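Local coordinates for SIR4-interacting protein SIF2 (Saccharomyces cerevisiae, PDB 1R5M) that antagonizes telomeric silencing in yeast and works as a WD-repeat subunit of the Set3C transcription corepressor complex, at residues G342-V347 with P383-Y388. Numbering follows the deposited sequence.
Sequences GQKYAV and PLYASY
K344 lays the end of its side chain over one face of the Y385 ring, CE closest and the ammonium beyond it. From CB the chain leaves with CG anti to the carbonyl carbon (chi1 -59°), and neither atom comes near the ring. A bend at chi2 then brings CD above the CD2 side of the ring, 4.2 Å from CD2 of Y385. CE sits over the centre of the face, 3.8 Å from the ring centroid, a CH-pi contact almost on the normal. A second bend, at chi4, leaves NZ above the same face, 5.0 Å from the centroid, in a longer cation-pi contact and a salt bridge with D358. Lysine suits the place because its apolar methylenes can lie on a ring while the ammonium reaches both pi face and carboxylate. The tyrosine offers a flat pi face, while its OH hydrogen-bonds to the carbonyl O of P424. A leucine at Y385 would probably leave CE without its aromatic lid, NZ without its pi partner and the P424 carbonyl without that bond. K344, also touched by W402 of strand 397-402, spans 354-358, third strand of a four-stranded propeller blade, to reach the fourth, 380-388, where Y385 belongs to a classic beta bulge.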
loop_
_atom_site.group_PDB
_atom_site.type_symbol
_atom_site.label_atom_id
_atom_site.label_comp_id
_atom_site.label_asym_id
_atom_site.label_seq_id
_atom_site.Cartn_x
_atom_site.Cartn_y
_atom_site.Cartn_z
ATOM N N GLY A 342 -9.155 11.282 2.039
ATOM C CA GLY A 342 -8.466 11.419 3.313
ATOM C C GLY A 342 -9.353 11.575 4.534
ATOM O O GLY A 342 -8.877 11.959 5.601
ATOM N N GLN A 343 -10.636 11.258 4.390
ATOM C CA GLN A 343 -11.587 11.397 5.491
ATOM C C GLN A 343 -11.933 10.092 6.198
ATOM O O GLN A 343 -12.595 10.102 7.235
ATOM C CB GLN A 343 -12.875 12.045 4.973
ATOM C CG GLN A 343 -12.670 13.436 4.388
ATOM C CD GLN A 343 -12.494 14.495 5.458
ATOM O OE1 GLN A 343 -11.732 14.317 6.406
ATOM N NE2 GLN A 343 -13.200 15.610 5.305
ATOM N N LYS A 344 -11.491 8.970 5.640
ATOM C CA LYS A 344 -11.784 7.666 6.228
ATOM C C LYS A 344 -10.552 6.775 6.219
ATOM O O LYS A 344 -9.759 6.814 5.281
ATOM C CB LYS A 344 -12.905 6.981 5.440
ATOM C CG LYS A 344 -14.216 7.765 5.375
ATOM C CD LYS A 344 -14.956 7.723 6.702
ATOM C CE LYS A 344 -16.278 8.479 6.627
ATOM N NZ LYS A 344 -16.070 9.943 6.419
ATOM N N TYR A 345 -10.394 5.975 7.266
ATOM C CA TYR A 345 -9.257 5.064 7.364
ATOM C C TYR A 345 -9.796 3.674 7.671
ATOM O O TYR A 345 -10.455 3.471 8.690
ATOM C CB TYR A 345 -8.301 5.514 8.475
ATOM C CG TYR A 345 -6.938 4.857 8.404
ATOM C CD1 TYR A 345 -6.084 5.102 7.329
ATOM C CD2 TYR A 345 -6.501 3.995 9.407
ATOM C CE1 TYR A 345 -4.823 4.502 7.254
ATOM C CE2 TYR A 345 -5.241 3.388 9.342
ATOM C CZ TYR A 345 -4.410 3.649 8.263
ATOM O OH TYR A 345 -3.162 3.067 8.194
ATOM N N ALA A 346 -9.518 2.723 6.785
ATOM C CA ALA A 346 -9.991 1.355 6.951
ATOM C C ALA A 346 -8.864 0.437 7.390
ATOM O O ALA A 346 -7.773 0.467 6.821
ATOM C CB ALA A 346 -10.588 0.852 5.641
ATOM N N VAL A 347 -9.130 -0.381 8.405
ATOM C CA VAL A 347 -8.130 -1.311 8.911
ATOM C C VAL A 347 -8.673 -2.729 8.991
ATOM O O VAL A 347 -9.862 -2.936 9.231
ATOM C CB VAL A 347 -7.630 -0.900 10.311
ATOM C CG1 VAL A 347 -6.921 0.444 10.238
ATOM C CG2 VAL A 347 -8.795 -0.840 11.285
ATOM N N PRO A 383 -13.462 8.254 15.944
ATOM C CA PRO A 383 -14.817 7.736 15.723
ATOM C C PRO A 383 -14.888 6.517 14.812
ATOM O O PRO A 383 -14.301 6.510 13.734
ATOM C CB PRO A 383 -15.551 8.934 15.125
ATOM C CG PRO A 383 -14.840 10.106 15.730
ATOM C CD PRO A 383 -13.394 9.689 15.617
ATOM N N LEU A 384 -15.602 5.486 15.257
ATOM C CA LEU A 384 -15.776 4.282 14.455
ATOM C C LEU A 384 -16.976 4.535 13.548
ATOM O O LEU A 384 -18.100 4.706 14.018
ATOM C CB LEU A 384 -16.038 3.066 15.345
ATOM C CG LEU A 384 -16.289 1.752 14.600
ATOM C CD1 LEU A 384 -15.092 1.416 13.709
ATOM C CD2 LEU A 384 -16.533 0.636 15.609
ATOM N N TYR A 385 -16.730 4.563 12.245
ATOM C CA TYR A 385 -17.780 4.830 11.272
ATOM C C TYR A 385 -18.577 3.593 10.880
ATOM O O TYR A 385 -19.809 3.634 10.796
ATOM C CB TYR A 385 -17.154 5.451 10.020
ATOM C CG TYR A 385 -18.136 5.873 8.953
ATOM C CD1 TYR A 385 -19.002 6.944 9.160
ATOM C CD2 TYR A 385 -18.190 5.210 7.726
ATOM C CE1 TYR A 385 -19.895 7.347 8.172
ATOM C CE2 TYR A 385 -19.080 5.604 6.733
ATOM C CZ TYR A 385 -19.927 6.674 6.963
ATOM O OH TYR A 385 -20.803 7.074 5.981
ATOM N N ALA A 386 -17.870 2.495 10.637
ATOM C CA ALA A 386 -18.520 1.264 10.214
ATOM C C ALA A 386 -17.631 0.051 10.436
ATOM O O ALA A 386 -16.421 0.179 10.616
ATOM C CB ALA A 386 -18.888 1.370 8.740
ATOM N N SER A 387 -18.246 -1.129 10.423
ATOM C CA SER A 387 -17.519 -2.380 10.604
ATOM C C SER A 387 -18.066 -3.462 9.680
ATOM O O SER A 387 -19.250 -3.458 9.331
ATOM C CB SER A 387 -17.634 -2.867 12.053
ATOM O OG SER A 387 -17.069 -1.950 12.969
ATOM N N TYR A 388 -17.187 -4.379 9.280
ATOM C CA TYR A 388 -17.544 -5.507 8.423
ATOM C C TYR A 388 -16.994 -6.756 9.106
ATOM O O TYR A 388 -15.808 -6.818 9.434
ATOM C CB TYR A 388 -16.912 -5.357 7.037
ATOM C CG TYR A 388 -17.282 -6.461 6.069
ATOM C CD1 TYR A 388 -18.602 -6.645 5.662
ATOM C CD2 TYR A 388 -16.307 -7.315 5.548
ATOM C CE1 TYR A 388 -18.948 -7.649 4.753
ATOM C CE2 TYR A 388 -16.641 -8.321 4.642
ATOM C CZ TYR A 388 -17.961 -8.481 4.248
ATOM O OH TYR A 388 -18.292 -9.464 3.340
#